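Calmodulin, putative (PDB 6TJ6) probably binds calcium ions through EF-hand motifs, as expected of a calmodulin-like protein of Toxoplasma gondii. Local coordinates at residues 35-47 with 58-70. Numbering follows the deposited sequence.
Sequences CGVSPTPDEIKAL and AWMSKKLASYNPE
E43 and K63 form a salt bridge, their side chains crossing at about a right angle. K63 NZ donates to the syn lone pair of E43 OE2 at 2.9 Å; its bond to E43 OE1 is weak. The same carboxylate serves a capping box at the start of helix 41-46. T40 N donates to E43 OE1 from above the carboxylate plane, and E43 N donates back to T40 OG1. Held by both K63 NZ and T40 N, the carboxylate is probably restricted in its rotation. One water links K63 NZ to S38 O. Another, in the plane of the W59 ring, accepts from W59 NE1 at 3.0 Å and donates to E43 O. S38 N donates to Y67 OH at 3.2 Å, nearly straight (165°). The arrangement is consistent with an N-terminal EF-hand pair, in which strands 22-24 and 50-52 run antiparallel. Linker 35-40 and helix 41-46 pack against helix 53-64 and the turn into helix 69-78. V37 touches K63, L64 and Y67. Its CG1, anti to the backbone N (chi1 175°), lies over one face of Y67, toward the rim, and 3.7 Å from K63 CE. V37 CG2 meets L64 CD2 at 4.0 Å. M60, bent at chi2 and chi3, brings CE to 3.6 Å from C35 CB. L47 CD2 packs obliquely on the W59 indole, 3.8 Å from W59 CE2.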
ATOM      1  N   CYS A  35     -10.553   4.382 -10.222  1.00 43.67           N
ATOM      2  CA  CYS A  35      -9.718   4.672 -11.378  1.00 46.62           C
ATOM      3  C   CYS A  35     -10.414   5.573 -12.389  1.00 56.90           C
ATOM      4  O   CYS A  35      -9.907   5.744 -13.503  1.00 54.72           O
ATOM      5  CB  CYS A  35      -9.274   3.368 -12.044  1.00 47.96           C
ATOM      6  SG  CYS A  35      -8.318   2.285 -10.951  1.00 51.58           S
ATOM      7  N   GLY A  36     -11.561   6.146 -12.028  1.00 56.91           N
ATOM      8  CA  GLY A  36     -12.290   7.036 -12.905  1.00 51.25           C
ATOM      9  C   GLY A  36     -13.228   6.365 -13.881  1.00 52.25           C
ATOM     10  O   GLY A  36     -13.651   7.009 -14.847  1.00 51.91           O
ATOM     11  N   VAL A  37     -13.570   5.097 -13.668  1.00 46.58           N
ATOM     12  CA  VAL A  37     -14.462   4.364 -14.558  1.00 50.96           C
ATOM     13  C   VAL A  37     -15.830   4.244 -13.903  1.00 57.12           C
ATOM     14  O   VAL A  37     -15.946   3.791 -12.757  1.00 53.59           O
ATOM     15  CB  VAL A  37     -13.892   2.976 -14.899  1.00 54.61           C
ATOM     16  CG1 VAL A  37     -14.896   2.183 -15.721  1.00 56.59           C
ATOM     17  CG2 VAL A  37     -12.576   3.117 -15.653  1.00 54.05           C
ATOM     18  N   SER A  38     -16.869   4.658 -14.627  1.00 57.48           N
ATOM     19  CA  SER A  38     -18.246   4.461 -14.200  1.00 56.91           C
ATOM     20  C   SER A  38     -18.845   3.295 -14.976  1.00 57.55           C
ATOM     21  O   SER A  38     -19.355   3.492 -16.086  1.00 61.48           O
ATOM     22  CB  SER A  38     -19.081   5.723 -14.421  1.00 60.75           C
ATOM     23  OG  SER A  38     -18.519   6.837 -13.754  1.00 62.18           O
ATOM     24  N   PRO A  39     -18.796   2.077 -14.443  1.00 58.84           N
ATOM     25  CA  PRO A  39     -19.350   0.937 -15.179  1.00 60.70           C
ATOM     26  C   PRO A  39     -20.855   1.062 -15.348  1.00 64.07           C
ATOM     27  O   PRO A  39     -21.556   1.630 -14.506  1.00 58.55           O
ATOM     28  CB  PRO A  39     -18.987  -0.266 -14.298  1.00 58.24           C
ATOM     29  CG  PRO A  39     -18.832   0.305 -12.928  1.00 55.01           C
ATOM     30  CD  PRO A  39     -18.264   1.682 -13.126  1.00 56.56           C
ATOM     31  N   THR A  40     -21.345   0.535 -16.466  1.00 69.88           N
ATOM     32  CA  THR A  40     -22.773   0.516 -16.720  1.00 72.20           C
ATOM     33  C   THR A  40     -23.462  -0.440 -15.747  1.00 70.85           C
ATOM     34  O   THR A  40     -22.823  -1.329 -15.180  1.00 64.87           O
ATOM     35  CB  THR A  40     -23.055   0.093 -18.160  1.00 70.17           C
ATOM     36  OG1 THR A  40     -22.688  -1.281 -18.338  1.00 75.03           O
ATOM     37  CG2 THR A  40     -22.267   0.960 -19.135  1.00 60.26           C
ATOM     38  N   PRO A  41     -24.766  -0.259 -15.516  1.00 71.63           N
ATOM     39  CA  PRO A  41     -25.485  -1.213 -14.659  1.00 64.87           C
ATOM     40  C   PRO A  41     -25.437  -2.638 -15.182  1.00 66.39           C
ATOM     41  O   PRO A  41     -25.436  -3.579 -14.379  1.00 73.10           O
ATOM     42  CB  PRO A  41     -26.916  -0.658 -14.640  1.00 77.90           C
ATOM     43  CG  PRO A  41     -26.751   0.800 -14.905  1.00 79.57           C
ATOM     44  CD  PRO A  41     -25.608   0.896 -15.878  1.00 74.50           C
ATOM     45  N   ASP A  42     -25.387  -2.827 -16.502  1.00 67.73           N
ATOM     46  CA  ASP A  42     -25.187  -4.166 -17.049  1.00 70.09           C
ATOM     47  C   ASP A  42     -23.813  -4.707 -16.672  1.00 75.87           C
ATOM     48  O   ASP A  42     -23.680  -5.863 -16.251  1.00 75.85           O
ATOM     49  CB  ASP A  42     -25.360  -4.146 -18.570  1.00 77.84           C
ATOM     50  CG  ASP A  42     -26.817  -4.166 -18.993  1.00 84.66           C
ATOM     51  OD1 ASP A  42     -27.695  -4.221 -18.105  1.00 83.31           O
ATOM     52  OD2 ASP A  42     -27.081  -4.135 -20.213  1.00 83.05           O
ATOM     53  N   GLU A  43     -22.776  -3.880 -16.819  1.00 70.54           N
ATOM     54  CA  GLU A  43     -21.433  -4.293 -16.423  1.00 66.06           C
ATOM     55  C   GLU A  43     -21.369  -4.599 -14.932  1.00 64.49           C
ATOM     56  O   GLU A  43     -20.694  -5.546 -14.513  1.00 60.54           O
ATOM     57  CB  GLU A  43     -20.420  -3.209 -16.794  1.00 63.56           C
ATOM     58  CG  GLU A  43     -20.067  -3.156 -18.273  1.00 68.73           C
ATOM     59  CD  GLU A  43     -19.325  -1.888 -18.648  1.00 73.12           C
ATOM     60  OE1 GLU A  43     -19.295  -0.950 -17.824  1.00 69.87           O
ATOM     61  OE2 GLU A  43     -18.773  -1.826 -19.767  1.00 68.30           O
ATOM     62  N   ILE A  44     -22.071  -3.811 -14.116  1.00 64.81           N
ATOM     63  CA  ILE A  44     -22.082  -4.062 -12.679  1.00 64.77           C
ATOM     64  C   ILE A  44     -22.775  -5.382 -12.372  1.00 68.06           C
ATOM     65  O   ILE A  44     -22.296  -6.173 -11.548  1.00 62.35           O
ATOM     66  CB  ILE A  44     -22.743  -2.888 -11.936  1.00 67.19           C
ATOM     67  CG1 ILE A  44     -21.845  -1.652 -12.005  1.00 70.71           C
ATOM     68  CG2 ILE A  44     -23.047  -3.269 -10.491  1.00 64.52           C
ATOM     69  CD1 ILE A  44     -22.403  -0.447 -11.282  1.00 68.83           C
ATOM     70  N   LYS A  45     -23.910  -5.643 -13.024  1.00 73.09           N
ATOM     71  CA  LYS A  45     -24.595  -6.915 -12.818  1.00 73.06           C
ATOM     72  C   LYS A  45     -23.737  -8.090 -13.266  1.00 72.18           C
ATOM     73  O   LYS A  45     -23.801  -9.168 -12.664  1.00 74.11           O
ATOM     74  CB  LYS A  45     -25.932  -6.931 -13.561  1.00 73.77           C
ATOM     75  N   ALA A  46     -22.924  -7.903 -14.306  1.00 75.40           N
ATOM     76  CA  ALA A  46     -22.115  -8.993 -14.839  1.00 73.62           C
ATOM     77  C   ALA A  46     -20.844  -9.251 -14.041  1.00 71.39           C
ATOM     78  O   ALA A  46     -20.173 -10.258 -14.297  1.00 68.93           O
ATOM     79  CB  ALA A  46     -21.751  -8.709 -16.298  1.00 76.81           C
ATOM     80  N   LEU A  47     -20.496  -8.380 -13.098  1.00 72.01           N
ATOM     81  CA  LEU A  47     -19.278  -8.569 -12.324  1.00 68.71           C
ATOM     82  C   LEU A  47     -19.350  -9.875 -11.536  1.00 66.15           C
ATOM     83  O   LEU A  47     -20.423 -10.246 -11.044  1.00 67.84           O
ATOM     84  CB  LEU A  47     -19.056  -7.394 -11.369  1.00 61.12           C
ATOM     85  CG  LEU A  47     -18.634  -6.059 -11.984  1.00 58.65           C
ATOM     86  CD1 LEU A  47     -18.543  -4.986 -10.909  1.00 56.61           C
ATOM     87  CD2 LEU A  47     -17.309  -6.199 -12.718  1.00 56.78           C
ATOM     88  N   ALA A  58      -7.280  -7.769 -15.971  1.00 46.00           N
ATOM     89  CA  ALA A  58      -7.872  -8.049 -17.276  1.00 48.43           C
ATOM     90  C   ALA A  58      -9.145  -7.238 -17.494  1.00 48.36           C
ATOM     91  O   ALA A  58      -9.336  -6.644 -18.565  1.00 48.27           O
ATOM     92  CB  ALA A  58      -8.151  -9.545 -17.416  1.00 46.84           C
ATOM     93  N   TRP A  59     -10.025  -7.196 -16.490  1.00 44.12           N
ATOM     94  CA  TRP A  59     -11.252  -6.415 -16.609  1.00 49.42           C
ATOM     95  C   TRP A  59     -10.940  -4.953 -16.895  1.00 48.39           C
ATOM     96  O   TRP A  59     -11.507  -4.352 -17.816  1.00 47.47           O
ATOM     97  CB  TRP A  59     -12.087  -6.541 -15.330  1.00 48.09           C
ATOM     98  CG  TRP A  59     -13.508  -6.080 -15.495  1.00 51.14           C
ATOM     99  CD1 TRP A  59     -14.600  -6.865 -15.717  1.00 51.16           C
ATOM    100  CD2 TRP A  59     -13.989  -4.727 -15.455  1.00 48.50           C
ATOM    101  NE1 TRP A  59     -15.732  -6.088 -15.815  1.00 56.54           N
ATOM    102  CE2 TRP A  59     -15.383  -4.772 -15.658  1.00 56.80           C
ATOM    103  CE3 TRP A  59     -13.376  -3.483 -15.266  1.00 51.02           C
ATOM    104  CZ2 TRP A  59     -16.175  -3.622 -15.678  1.00 57.95           C
ATOM    105  CZ3 TRP A  59     -14.163  -2.342 -15.287  1.00 51.77           C
ATOM    106  CH2 TRP A  59     -15.546  -2.420 -15.492  1.00 55.46           C
ATOM    107  N   MET A  60     -10.020  -4.366 -16.120  1.00 43.32           N
ATOM    108  CA  MET A  60      -9.709  -2.950 -16.284  1.00 44.58           C
ATOM    109  C   MET A  60      -8.992  -2.682 -17.601  1.00 53.48           C
ATOM    110  O   MET A  60      -9.226  -1.645 -18.233  1.00 48.76           O
ATOM    111  CB  MET A  60      -8.871  -2.456 -15.104  1.00 37.90           C
ATOM    112  CG  MET A  60      -9.620  -2.427 -13.776  1.00 46.04           C
ATOM    113  SD  MET A  60     -10.924  -1.182 -13.722  1.00 50.56           S
ATOM    114  CE  MET A  60      -9.967   0.323 -13.901  1.00 46.86           C
ATOM    115  N   SER A  61      -8.119  -3.598 -18.039  1.00 45.69           N
ATOM    116  CA  SER A  61      -7.432  -3.403 -19.309  1.00 43.02           C
ATOM    117  C   SER A  61      -8.408  -3.442 -20.476  1.00 44.17           C
ATOM    118  O   SER A  61      -8.322  -2.613 -21.388  1.00 50.05           O
ATOM    119  CB  SER A  61      -6.337  -4.462 -19.485  1.00 42.24           C
ATOM    120  OG  SER A  61      -5.312  -4.302 -18.520  1.00 47.42           O
ATOM    121  N   LYS A  62      -9.365  -4.372 -20.448  1.00 48.12           N
ATOM    122  CA  LYS A  62     -10.347  -4.427 -21.524  1.00 51.45           C
ATOM    123  C   LYS A  62     -11.320  -3.255 -21.459  1.00 49.67           C
ATOM    124  O   LYS A  62     -11.788  -2.784 -22.503  1.00 52.50           O
ATOM    125  CB  LYS A  62     -11.087  -5.766 -21.476  1.00 58.66           C
ATOM    126  CG  LYS A  62     -10.174  -6.958 -21.746  1.00 51.58           C
ATOM    127  CD  LYS A  62     -10.737  -8.265 -21.204  1.00 67.23           C
ATOM    128  CE  LYS A  62     -11.794  -8.849 -22.122  1.00 79.88           C
ATOM    129  NZ  LYS A  62     -12.276 -10.165 -21.618  1.00 90.50           N
ATOM    130  N   LYS A  63     -11.623  -2.761 -20.254  1.00 51.24           N
ATOM    131  CA  LYS A  63     -12.509  -1.605 -20.130  1.00 51.45           C
ATOM    132  C   LYS A  63     -11.838  -0.336 -20.647  1.00 54.66           C
ATOM    133  O   LYS A  63     -12.413   0.393 -21.463  1.00 50.63           O
ATOM    134  CB  LYS A  63     -12.944  -1.430 -18.673  1.00 42.55           C
ATOM    135  CG  LYS A  63     -13.859  -0.244 -18.428  1.00 42.95           C
ATOM    136  CD  LYS A  63     -15.124  -0.342 -19.263  1.00 49.38           C
ATOM    137  CE  LYS A  63     -16.139   0.694 -18.832  1.00 52.89           C
ATOM    138  NZ  LYS A  63     -17.376   0.662 -19.655  1.00 57.03           N
ATOM    139  N   LEU A  64     -10.623  -0.053 -20.173  1.00 53.26           N
ATOM    140  CA  LEU A  64      -9.908   1.153 -20.578  1.00 57.05           C
ATOM    141  C   LEU A  64      -9.605   1.180 -22.069  1.00 60.97           C
ATOM    142  O   LEU A  64      -9.388   2.261 -22.628  1.00 58.61           O
ATOM    143  CB  LEU A  64      -8.612   1.274 -19.777  1.00 51.77           C
ATOM    144  CG  LEU A  64      -8.804   1.564 -18.288  1.00 54.51           C
ATOM    145  CD1 LEU A  64      -7.481   1.510 -17.537  1.00 49.93           C
ATOM    146  CD2 LEU A  64      -9.471   2.915 -18.107  1.00 53.80           C
ATOM    147  N   ALA A  65      -9.583   0.017 -22.722  1.00 57.07           N
ATOM    148  CA  ALA A  65      -9.359  -0.025 -24.161  1.00 64.58           C
ATOM    149  C   ALA A  65     -10.493   0.620 -24.942  1.00 68.13           C
ATOM    150  O   ALA A  65     -10.308   0.963 -26.113  1.00 75.47           O
ATOM    151  CB  ALA A  65      -9.167  -1.472 -24.616  1.00 59.65           C
ATOM    152  N   SER A  66     -11.662   0.792 -24.326  1.00 67.08           N
ATOM    153  CA  SER A  66     -12.802   1.422 -24.978  1.00 66.76           C
ATOM    154  C   SER A  66     -13.374   2.588 -24.186  1.00 64.37           C
ATOM    155  O   SER A  66     -14.397   3.152 -24.592  1.00 72.16           O
ATOM    156  CB  SER A  66     -13.908   0.387 -25.229  1.00 70.72           C
ATOM    157  OG  SER A  66     -14.469  -0.057 -24.005  1.00 75.02           O
ATOM    158  N   TYR A  67     -12.742   2.972 -23.078  1.00 60.24           N
ATOM    159  CA  TYR A  67     -13.286   3.962 -22.153  1.00 61.54           C
ATOM    160  C   TYR A  67     -12.139   4.826 -21.654  1.00 66.52           C
ATOM    161  O   TYR A  67     -11.238   4.321 -20.978  1.00 71.38           O
ATOM    162  CB  TYR A  67     -13.997   3.265 -20.986  1.00 52.69           C
ATOM    163  CG  TYR A  67     -14.716   4.164 -19.994  1.00 55.83           C
ATOM    164  CD1 TYR A  67     -14.019   4.832 -18.994  1.00 58.57           C
ATOM    165  CD2 TYR A  67     -16.097   4.297 -20.029  1.00 58.79           C
ATOM    166  CE1 TYR A  67     -14.678   5.634 -18.080  1.00 61.31           C
ATOM    167  CE2 TYR A  67     -16.762   5.093 -19.120  1.00 57.34           C
ATOM    168  CZ  TYR A  67     -16.049   5.758 -18.147  1.00 56.38           C
ATOM    169  OH  TYR A  67     -16.709   6.551 -17.241  1.00 55.68           O
ATOM    170  N   ASN A  68     -12.164   6.116 -21.989  1.00 65.79           N
ATOM    171  CA  ASN A  68     -11.126   7.032 -21.542  1.00 70.35           C
ATOM    172  C   ASN A  68     -11.611   7.776 -20.308  1.00 71.30           C
ATOM    173  O   ASN A  68     -12.523   8.611 -20.420  1.00 66.56           O
ATOM    174  CB  ASN A  68     -10.754   8.016 -22.650  1.00 78.76           C
ATOM    175  CG  ASN A  68      -9.568   8.893 -22.281  1.00 90.50           C
ATOM    176  OD1 ASN A  68      -8.980   8.752 -21.208  1.00 98.15           O
ATOM    177  ND2 ASN A  68      -9.204   9.798 -23.182  1.00 89.09           N
ATOM    178  N   PRO A  69     -11.041   7.518 -19.126  1.00 70.04           N
ATOM    179  CA  PRO A  69     -11.532   8.189 -17.908  1.00 69.60           C
ATOM    180  C   PRO A  69     -11.519   9.707 -17.976  1.00 70.02           C
ATOM    181  O   PRO A  69     -12.492  10.346 -17.558  1.00 66.64           O
ATOM    182  CB  PRO A  69     -10.578   7.661 -16.827  1.00 62.91           C
ATOM    183  CG  PRO A  69     -10.143   6.334 -17.331  1.00 63.62           C
ATOM    184  CD  PRO A  69     -10.034   6.489 -18.823  1.00 59.23           C
ATOM    185  N   GLU A  70     -10.438  10.304 -18.480  1.00 69.96           N
ATOM    186  CA  GLU A  70     -10.342  11.761 -18.517  1.00 72.81           C
ATOM    187  C   GLU A  70     -11.501  12.370 -19.297  1.00 74.39           C
ATOM    188  O   GLU A  70     -12.189  13.281 -18.812  1.00 78.29           O
ATOM    189  CB  GLU A  70      -9.002  12.172 -19.130  1.00 81.24           C
ATOM    190  CG  GLU A  70      -8.801  13.672 -19.250  1.00 90.54           C
ATOM    191  CD  GLU A  70      -7.436  14.038 -19.803  1.00105.79           C
ATOM    192  OE1 GLU A  70      -7.157  13.710 -20.975  1.00111.95           O
ATOM    193  OE2 GLU A  70      -6.638  14.647 -19.060  1.00109.34           O
TER
HETATM  194  O   HOH W   1     -19.374   2.278 -18.564  1.00 63.35           O
HETATM  195  O   HOH W   2     -18.636  -6.745 -15.952  1.00 52.68           O